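Local coordinates for YjbQ family protein (Sulfolobus tokodaii, PDB 1VE0) that binds zinc and belongs to the YjbQ (UPF0047) family, its cellular role not being shown by the structure alone, at the interface of chains A and B. Coordinates in Å, arbitrary orientation; residue numbers count along the deposited sequence, not the author numbering. Chains: chain A/B, hypothetical protein (ST2072).

Contact 1: the interface of chains A and B. Residues chain A 51-52, 54, 56-57, 60-61, 64; chain B 75-77, 84, 87-88, 91.
The end of strand 46-51, the loop after it and helix 55-68 of chain A pack on 3-10 helix 76-79 and helix 84-93 of chain B. The zinc site sits at this seam: chain B brings B:His77 and B:His87, and A:Glu52 reaches toward them from chain A, though not bound to the ion here.

The tight part centres on A:Leu57. Its CD2 methyl lies over the face of the B:His87 imidazole, 3.5 Å from the ring centroid, a CH-pi contact. Its CD1 methyl fits beside the CB atoms of both histidines. Both rings are fixed from chain A through ND1. B:His87 ND1 donates to the amide oxygen A:Asn51 OD1 at 2.9 Å, in the carbonyl plane, with amide and ring turned 76° apart. The same oxygen also takes A:Glu52 N. B:His77 has CG anti to its backbone N (chi1 177°), and its ND1 donates to the carboxylate oxygen A:Glu54 OE2 at 2.8 Å. That oxygen is met from above the carboxylate plane and also accepts A:Leu57 N. ND1 donation leaves NE2 for the metal. The A:Glu54 carboxylate would probably raise the donor strength of B:His77 NE2; B:His87 has a neutral amide instead. A:Asp60 receives backbone N-H groups with its syn lone pairs: B:His77 N meets OD1 at 3.0 Å and B:Glu76 N meets OD2 at 2.8 Å.

B:Val88 CG1 packs on A:Trp64 CB at 3.8 Å, with CG2 beside A:Phe61 and A:Asp60. The five-membered ring of A:Trp64 stacks on the B:Phe75 ring, planes 16° apart.

The looser side lies by B:Glu76, whose carboxylate makes little contact with chain A. A water joins B:Glu76 O to A:Glu54 OE1, 2.7 Å from the latter.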
ATOM      1  N   ASN A  51      -9.395   4.072  -6.834  1.00 17.60           N
ATOM      2  CA  ASN A  51      -9.592   5.491  -7.066  1.00 17.22           C
ATOM      3  C   ASN A  51     -10.704   5.784  -8.071  1.00 17.68           C
ATOM      4  O   ASN A  51     -11.490   4.905  -8.397  1.00 18.36           O
ATOM      5  CB  ASN A  51      -8.271   6.132  -7.500  1.00 16.30           C
ATOM      6  CG  ASN A  51      -8.101   7.527  -6.930  1.00 18.05           C
ATOM      7  OD1 ASN A  51      -8.581   8.502  -7.504  1.00 18.57           O
ATOM      8  ND2 ASN A  51      -7.439   7.626  -5.776  1.00 16.49           N
ATOM      9  N   GLU A  52     -10.775   7.012  -8.571  1.00 18.60           N
ATOM     10  CA  GLU A  52     -11.852   7.346  -9.500  1.00 20.39           C
ATOM     11  C   GLU A  52     -11.500   6.974 -10.935  1.00 20.22           C
ATOM     12  O   GLU A  52     -10.418   7.296 -11.427  1.00 21.68           O
ATOM     13  CB  GLU A  52     -12.207   8.836  -9.399  1.00 22.28           C
ATOM     14  CG  GLU A  52     -13.433   9.224 -10.222  1.00 24.60           C
ATOM     15  CD  GLU A  52     -13.790  10.701 -10.121  1.00 27.21           C
ATOM     16  OE1 GLU A  52     -14.679  11.148 -10.875  1.00 27.01           O
ATOM     17  OE2 GLU A  52     -13.193  11.415  -9.288  1.00 30.09           O
ATOM     18  N   GLU A  54     -12.525   8.165 -13.708  1.00 26.79           N
ATOM     19  CA  GLU A  54     -12.974   9.163 -14.666  1.00 27.67           C
ATOM     20  C   GLU A  54     -12.049   9.059 -15.884  1.00 27.90           C
ATOM     21  O   GLU A  54     -10.855   8.770 -15.751  1.00 26.69           O
ATOM     22  CB  GLU A  54     -12.917  10.568 -14.062  1.00 26.31           C
ATOM     23  CG  GLU A  54     -13.436  11.648 -15.010  1.00 28.14           C
ATOM     24  CD  GLU A  54     -12.330  12.296 -15.820  1.00 29.15           C
ATOM     25  OE1 GLU A  54     -12.580  12.653 -16.995  1.00 29.96           O
ATOM     26  OE2 GLU A  54     -11.215  12.465 -15.274  1.00 26.89           O
ATOM     27  N   GLY A  56     -10.396  11.132 -17.958  1.00 27.52           N
ATOM     28  CA  GLY A  56      -9.126  11.838 -17.959  1.00 26.30           C
ATOM     29  C   GLY A  56      -8.144  11.283 -16.944  1.00 27.16           C
ATOM     30  O   GLY A  56      -6.962  11.076 -17.237  1.00 25.87           O
ATOM     31  N   LEU A  57      -8.654  11.027 -15.743  1.00 26.16           N
ATOM     32  CA  LEU A  57      -7.852  10.502 -14.648  1.00 27.02           C
ATOM     33  C   LEU A  57      -7.260   9.134 -15.016  1.00 25.71           C
ATOM     34  O   LEU A  57      -6.131   8.821 -14.656  1.00 27.28           O
ATOM     35  CB  LEU A  57      -8.741  10.412 -13.405  1.00 27.07           C
ATOM     36  CG  LEU A  57      -8.164  10.593 -12.008  1.00 28.97           C
ATOM     37  CD1 LEU A  57      -7.334  11.870 -11.919  1.00 27.39           C
ATOM     38  CD2 LEU A  57      -9.328  10.627 -11.016  1.00 27.54           C
ATOM     39  N   ASP A  60      -4.256  10.128 -16.645  1.00 25.31           N
ATOM     40  CA  ASP A  60      -3.354  10.769 -15.681  1.00 25.09           C
ATOM     41  C   ASP A  60      -2.533   9.776 -14.840  1.00 23.66           C
ATOM     42  O   ASP A  60      -1.335   9.985 -14.630  1.00 23.78           O
ATOM     43  CB  ASP A  60      -4.154  11.664 -14.722  1.00 25.26           C
ATOM     44  CG  ASP A  60      -4.735  12.897 -15.400  1.00 28.25           C
ATOM     45  OD1 ASP A  60      -5.746  13.437 -14.884  1.00 26.67           O
ATOM     46  OD2 ASP A  60      -4.181  13.334 -16.434  1.00 29.32           O
ATOM     47  N   PHE A  61      -3.165   8.711 -14.344  1.00 22.74           N
ATOM     48  CA  PHE A  61      -2.431   7.748 -13.521  1.00 23.00           C
ATOM     49  C   PHE A  61      -1.218   7.219 -14.282  1.00 22.43           C
ATOM     50  O   PHE A  61      -0.122   7.123 -13.731  1.00 21.20           O
ATOM     51  CB  PHE A  61      -3.313   6.552 -13.105  1.00 22.28           C
ATOM     52  CG  PHE A  61      -4.473   6.916 -12.224  1.00 22.98           C
ATOM     53  CD1 PHE A  61      -4.293   7.725 -11.100  1.00 23.77           C
ATOM     54  CD2 PHE A  61      -5.759   6.475 -12.533  1.00 22.18           C
ATOM     55  CE1 PHE A  61      -5.376   8.095 -10.301  1.00 21.53           C
ATOM     56  CE2 PHE A  61      -6.846   6.841 -11.741  1.00 22.89           C
ATOM     57  CZ  PHE A  61      -6.653   7.655 -10.619  1.00 21.51           C
ATOM     58  N   TRP A  64       1.395  10.161 -15.196  1.00 26.10           N
ATOM     59  CA  TRP A  64       2.187  10.602 -14.060  1.00 25.39           C
ATOM     60  C   TRP A  64       3.108   9.491 -13.593  1.00 25.65           C
ATOM     61  O   TRP A  64       4.188   9.747 -13.065  1.00 25.48           O
ATOM     62  CB  TRP A  64       1.289  11.111 -12.937  1.00 25.70           C
ATOM     63  CG  TRP A  64       0.907  12.518 -13.209  1.00 26.13           C
ATOM     64  CD1 TRP A  64      -0.145  12.956 -13.963  1.00 27.09           C
ATOM     65  CD2 TRP A  64       1.679  13.679 -12.884  1.00 27.45           C
ATOM     66  NE1 TRP A  64      -0.069  14.323 -14.136  1.00 26.60           N
ATOM     67  CE2 TRP A  64       1.042  14.789 -13.485  1.00 26.24           C
ATOM     68  CE3 TRP A  64       2.853  13.888 -12.146  1.00 27.35           C
ATOM     69  CZ2 TRP A  64       1.542  16.087 -13.373  1.00 28.30           C
ATOM     70  CZ3 TRP A  64       3.349  15.182 -12.034  1.00 26.74           C
ATOM     71  CH2 TRP A  64       2.694  16.264 -12.646  1.00 27.19           C
TER
ATOM     72  N   PHE B  75      -3.138  17.791 -15.807  1.00 31.97           N
ATOM     73  CA  PHE B  75      -4.041  16.674 -15.504  1.00 30.93           C
ATOM     74  C   PHE B  75      -5.286  16.728 -16.391  1.00 31.36           C
ATOM     75  O   PHE B  75      -6.013  17.723 -16.392  1.00 30.31           O
ATOM     76  CB  PHE B  75      -4.487  16.732 -14.036  1.00 28.87           C
ATOM     77  CG  PHE B  75      -3.358  16.634 -13.047  1.00 28.85           C
ATOM     78  CD1 PHE B  75      -2.780  15.398 -12.742  1.00 28.02           C
ATOM     79  CD2 PHE B  75      -2.862  17.775 -12.431  1.00 26.81           C
ATOM     80  CE1 PHE B  75      -1.725  15.306 -11.838  1.00 25.05           C
ATOM     81  CE2 PHE B  75      -1.804  17.696 -11.525  1.00 28.58           C
ATOM     82  CZ  PHE B  75      -1.233  16.457 -11.228  1.00 26.00           C
ATOM     83  N   GLU B  76      -5.549  15.664 -17.139  1.00 31.34           N
ATOM     84  CA  GLU B  76      -6.727  15.652 -17.994  1.00 32.38           C
ATOM     85  C   GLU B  76      -7.999  15.726 -17.165  1.00 31.46           C
ATOM     86  O   GLU B  76      -9.045  16.195 -17.633  1.00 28.92           O
ATOM     87  CB  GLU B  76      -6.741  14.397 -18.857  1.00 35.63           C
ATOM     88  CG  GLU B  76      -5.582  14.344 -19.826  1.00 42.43           C
ATOM     89  CD  GLU B  76      -5.972  13.742 -21.159  1.00 47.35           C
ATOM     90  OE1 GLU B  76      -5.115  13.730 -22.074  1.00 49.46           O
ATOM     91  OE2 GLU B  76      -7.134  13.283 -21.295  1.00 48.71           O
ATOM     92  N   HIS B  77      -7.904  15.262 -15.924  1.00 30.05           N
ATOM     93  CA  HIS B  77      -9.045  15.276 -15.026  1.00 30.46           C
ATOM     94  C   HIS B  77      -9.484  16.695 -14.698  1.00 30.60           C
ATOM     95  O   HIS B  77     -10.671  16.951 -14.491  1.00 29.74           O
ATOM     96  CB  HIS B  77      -8.694  14.563 -13.721  1.00 28.34           C
ATOM     97  CG  HIS B  77      -9.794  14.582 -12.710  1.00 24.94           C
ATOM     98  ND1 HIS B  77     -10.965  13.878 -12.873  1.00 26.31           N
ATOM     99  CD2 HIS B  77      -9.906  15.235 -11.528  1.00 25.26           C
ATOM    100  CE1 HIS B  77     -11.755  14.094 -11.836  1.00 26.19           C
ATOM    101  NE2 HIS B  77     -11.135  14.915 -11.005  1.00 27.98           N
ATOM    102  N   GLY B  84      -6.808  16.730  -9.790  1.00 22.89           N
ATOM    103  CA  GLY B  84      -6.168  15.572 -10.383  1.00 24.10           C
ATOM    104  C   GLY B  84      -4.921  15.139  -9.629  1.00 24.39           C
ATOM    105  O   GLY B  84      -4.622  13.942  -9.517  1.00 25.69           O
ATOM    106  N   HIS B  87      -5.832  12.999  -6.654  1.00 20.29           N
ATOM    107  CA  HIS B  87      -6.231  11.660  -7.077  1.00 18.86           C
ATOM    108  C   HIS B  87      -5.001  10.801  -7.342  1.00 18.26           C
ATOM    109  O   HIS B  87      -4.899   9.663  -6.871  1.00 16.78           O
ATOM    110  CB  HIS B  87      -7.071  11.737  -8.358  1.00 19.29           C
ATOM    111  CG  HIS B  87      -8.495  12.128  -8.128  1.00 20.01           C
ATOM    112  ND1 HIS B  87      -9.420  11.271  -7.568  1.00 18.01           N
ATOM    113  CD2 HIS B  87      -9.164  13.276  -8.403  1.00 20.00           C
ATOM    114  CE1 HIS B  87     -10.597  11.872  -7.515  1.00 17.68           C
ATOM    115  NE2 HIS B  87     -10.469  13.086  -8.015  1.00 18.66           N
ATOM    116  N   VAL B  88      -4.066  11.359  -8.098  1.00 17.69           N
ATOM    117  CA  VAL B  88      -2.849  10.654  -8.456  1.00 19.63           C
ATOM    118  C   VAL B  88      -1.965  10.283  -7.265  1.00 19.13           C
ATOM    119  O   VAL B  88      -1.590   9.116  -7.097  1.00 18.50           O
ATOM    120  CB  VAL B  88      -2.013  11.486  -9.461  1.00 20.57           C
ATOM    121  CG1 VAL B  88      -0.640  10.848  -9.660  1.00 20.05           C
ATOM    122  CG2 VAL B  88      -2.758  11.580 -10.782  1.00 21.79           C
ATOM    123  N   ALA B  91      -3.669   7.703  -5.015  1.00 16.41           N
ATOM    124  CA  ALA B  91      -3.738   6.357  -5.582  1.00 19.08           C
ATOM    125  C   ALA B  91      -2.412   5.645  -5.355  1.00 17.67           C
ATOM    126  O   ALA B  91      -2.373   4.459  -5.026  1.00 19.02           O
ATOM    127  CB  ALA B  91      -4.046   6.426  -7.072  1.00 17.53           C
TER
HETATM  128  O   HOH W   1     -11.434  14.830 -18.207  1.00 26.78           O

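Contact 2: the interface of chains A and B. Residues chain A 64, 68; chain B 68-70, 73-74, 88.
A:Trp64, near the end of helix 55-68, reaches from chain A into the bend of chain B formed by residues 68-74. This is a mostly apolar subunit contact with a polar edge at the indole N-H.

CG is anti to the carbonyl carbon (chi1 -83°), and chi2 of 86° turns the indole across the CA-CB bond. CB rests near a methyl of B:Val88. Beyond it, CD1 sits on the polar side of the ring, toward the backbone oxygen of B:Glu74. NE1 comes next and makes the hydrogen bond. It donates to B:Glu74 O at 3.0 Å, with an angle of 153° at the hydrogen. The acceptor lies close to the indole plane, and the N-H lies in the carbonyl plane, so the bond fixes the rotation of the ring. CE2 and CZ2 pass the same carbonyl oxygen, and the backbone N of B:Glu74 lies at the ring edge, in plane. CZ2 also meets B:Gly73 CA at 4.1 Å.

The other side of the six-membered ring is apolar. CD2 and CE3 have B:Val69 CG1 over one face, 3.9 Å from CE3. CZ3 touches B:Pro70 CD at 3.7 Å and also nears the backbone oxygen of B:Leu68. CH2 rests against the same proline carbon.

An alanine here would remove the indole and its N-H, and would probably loosen the packing on B:Val69 and B:Pro70 and leave B:Glu74 O without this donor.

One helical turn on, A:Leu68 points its CD2 methyl at B:Leu68 O, 3.4 Å away. B:Leu68 is the same residue in the other copy, so the same position of the sequence plays two unlike parts. The site lies where the C-terminal end of helix 55-68 of chain A meets the end of that helix in chain B and the loop leading toward 3-10 helix 76-79.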
ATOM      1  N   TRP A  64       1.395  10.161 -15.196  1.00 26.10           N
ATOM      2  CA  TRP A  64       2.187  10.602 -14.060  1.00 25.39           C
ATOM      3  C   TRP A  64       3.108   9.491 -13.593  1.00 25.65           C
ATOM      4  O   TRP A  64       4.188   9.747 -13.065  1.00 25.48           O
ATOM      5  CB  TRP A  64       1.289  11.111 -12.937  1.00 25.70           C
ATOM      6  CG  TRP A  64       0.907  12.518 -13.209  1.00 26.13           C
ATOM      7  CD1 TRP A  64      -0.145  12.956 -13.963  1.00 27.09           C
ATOM      8  CD2 TRP A  64       1.679  13.679 -12.884  1.00 27.45           C
ATOM      9  NE1 TRP A  64      -0.069  14.323 -14.136  1.00 26.60           N
ATOM     10  CE2 TRP A  64       1.042  14.789 -13.485  1.00 26.24           C
ATOM     11  CE3 TRP A  64       2.853  13.888 -12.146  1.00 27.35           C
ATOM     12  CZ2 TRP A  64       1.542  16.087 -13.373  1.00 28.30           C
ATOM     13  CZ3 TRP A  64       3.349  15.182 -12.034  1.00 26.74           C
ATOM     14  CH2 TRP A  64       2.694  16.264 -12.646  1.00 27.19           C
ATOM     15  N   LEU A  68       7.073  10.051 -13.076  1.00 28.24           N
ATOM     16  CA  LEU A  68       7.819   9.704 -11.877  1.00 26.24           C
ATOM     17  C   LEU A  68       8.944   8.719 -12.149  1.00 24.65           C
ATOM     18  O   LEU A  68      10.044   8.855 -11.613  1.00 23.55           O
ATOM     19  CB  LEU A  68       6.866   9.129 -10.837  1.00 26.56           C
ATOM     20  CG  LEU A  68       5.741  10.091 -10.450  1.00 28.39           C
ATOM     21  CD1 LEU A  68       4.677   9.354  -9.638  1.00 27.79           C
ATOM     22  CD2 LEU A  68       6.341  11.246  -9.650  1.00 28.84           C
TER
ATOM     23  N   LEU B  68       6.375  15.706  -5.891  1.00 28.24           N
ATOM     24  CA  LEU B  68       6.225  14.555  -6.766  1.00 26.24           C
ATOM     25  C   LEU B  68       5.108  14.730  -7.782  1.00 24.65           C
ATOM     26  O   LEU B  68       5.256  14.368  -8.949  1.00 23.55           O
ATOM     27  CB  LEU B  68       5.972  13.310  -5.925  1.00 26.56           C
ATOM     28  CG  LEU B  68       7.090  13.019  -4.923  1.00 28.39           C
ATOM     29  CD1 LEU B  68       6.640  11.946  -3.932  1.00 27.79           C
ATOM     30  CD2 LEU B  68       8.330  12.569  -5.694  1.00 28.84           C
ATOM     31  N   VAL B  69       3.987  15.285  -7.335  1.00 24.32           N
ATOM     32  CA  VAL B  69       2.840  15.504  -8.211  1.00 23.61           C
ATOM     33  C   VAL B  69       2.310  16.930  -7.999  1.00 25.08           C
ATOM     34  O   VAL B  69       1.341  17.143  -7.282  1.00 23.55           O
ATOM     35  CB  VAL B  69       1.718  14.492  -7.908  1.00 22.23           C
ATOM     36  CG1 VAL B  69       0.633  14.584  -8.977  1.00 23.21           C
ATOM     37  CG2 VAL B  69       2.301  13.083  -7.849  1.00 21.16           C
ATOM     38  N   PRO B  70       2.960  17.928  -8.625  1.00 26.47           N
ATOM     39  CA  PRO B  70       2.571  19.339  -8.512  1.00 27.60           C
ATOM     40  C   PRO B  70       1.098  19.600  -8.805  1.00 26.07           C
ATOM     41  O   PRO B  70       0.582  19.186  -9.842  1.00 26.01           O
ATOM     42  CB  PRO B  70       3.481  20.023  -9.530  1.00 29.33           C
ATOM     43  CG  PRO B  70       4.718  19.187  -9.482  1.00 29.69           C
ATOM     44  CD  PRO B  70       4.136  17.784  -9.501  1.00 28.17           C
ATOM     45  N   GLY B  73       0.337  20.940 -11.948  1.00 36.79           N
ATOM     46  CA  GLY B  73       0.709  20.091 -13.061  1.00 35.84           C
ATOM     47  C   GLY B  73      -0.404  19.891 -14.069  1.00 35.23           C
ATOM     48  O   GLY B  73      -1.533  20.345 -13.871  1.00 35.95           O
ATOM     49  N   GLU B  74      -0.075  19.200 -15.153  1.00 35.58           N
ATOM     50  CA  GLU B  74      -1.018  18.912 -16.223  1.00 36.66           C
ATOM     51  C   GLU B  74      -1.817  17.648 -15.908  1.00 34.40           C
ATOM     52  O   GLU B  74      -1.240  16.573 -15.750  1.00 35.03           O
ATOM     53  CB  GLU B  74      -0.253  18.741 -17.539  1.00 39.64           C
ATOM     54  CG  GLU B  74      -1.096  18.265 -18.701  1.00 44.99           C
ATOM     55  CD  GLU B  74      -0.282  18.066 -19.969  1.00 48.97           C
ATOM     56  OE1 GLU B  74      -0.857  17.595 -20.978  1.00 50.38           O
ATOM     57  OE2 GLU B  74       0.930  18.383 -19.958  1.00 51.36           O
ATOM     58  N   VAL B  88      -4.066  11.359  -8.098  1.00 17.69           N
ATOM     59  CA  VAL B  88      -2.849  10.654  -8.456  1.00 19.63           C
ATOM     60  C   VAL B  88      -1.965  10.283  -7.265  1.00 19.13           C
ATOM     61  O   VAL B  88      -1.590   9.116  -7.097  1.00 18.50           O
ATOM     62  CB  VAL B  88      -2.013  11.486  -9.461  1.00 20.57           C
ATOM     63  CG1 VAL B  88      -0.640  10.848  -9.660  1.00 20.05           C
ATOM     64  CG2 VAL B  88      -2.758  11.580 -10.782  1.00 21.79           C
TER

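Contact 1 and contact 2 are neighbouring patches of one A-B interface, with C-alpha centres about 10 Å apart. They share A:Trp64 and B:Val88. Helix 55-68 of chain A runs through both: its earlier turns serve contact 1 and its C-terminal turns serve contact 2. On chain B, helix 84-93 also enters both. Contact 1 bears on zinc ligands, whereas contact 2 extends the packing away from the metal. The interface is not an exact two-fold, and the deposited assembly holds three copies. This would suit a ring-like trimer, in which zinc binding and subunit assembly are probably linked.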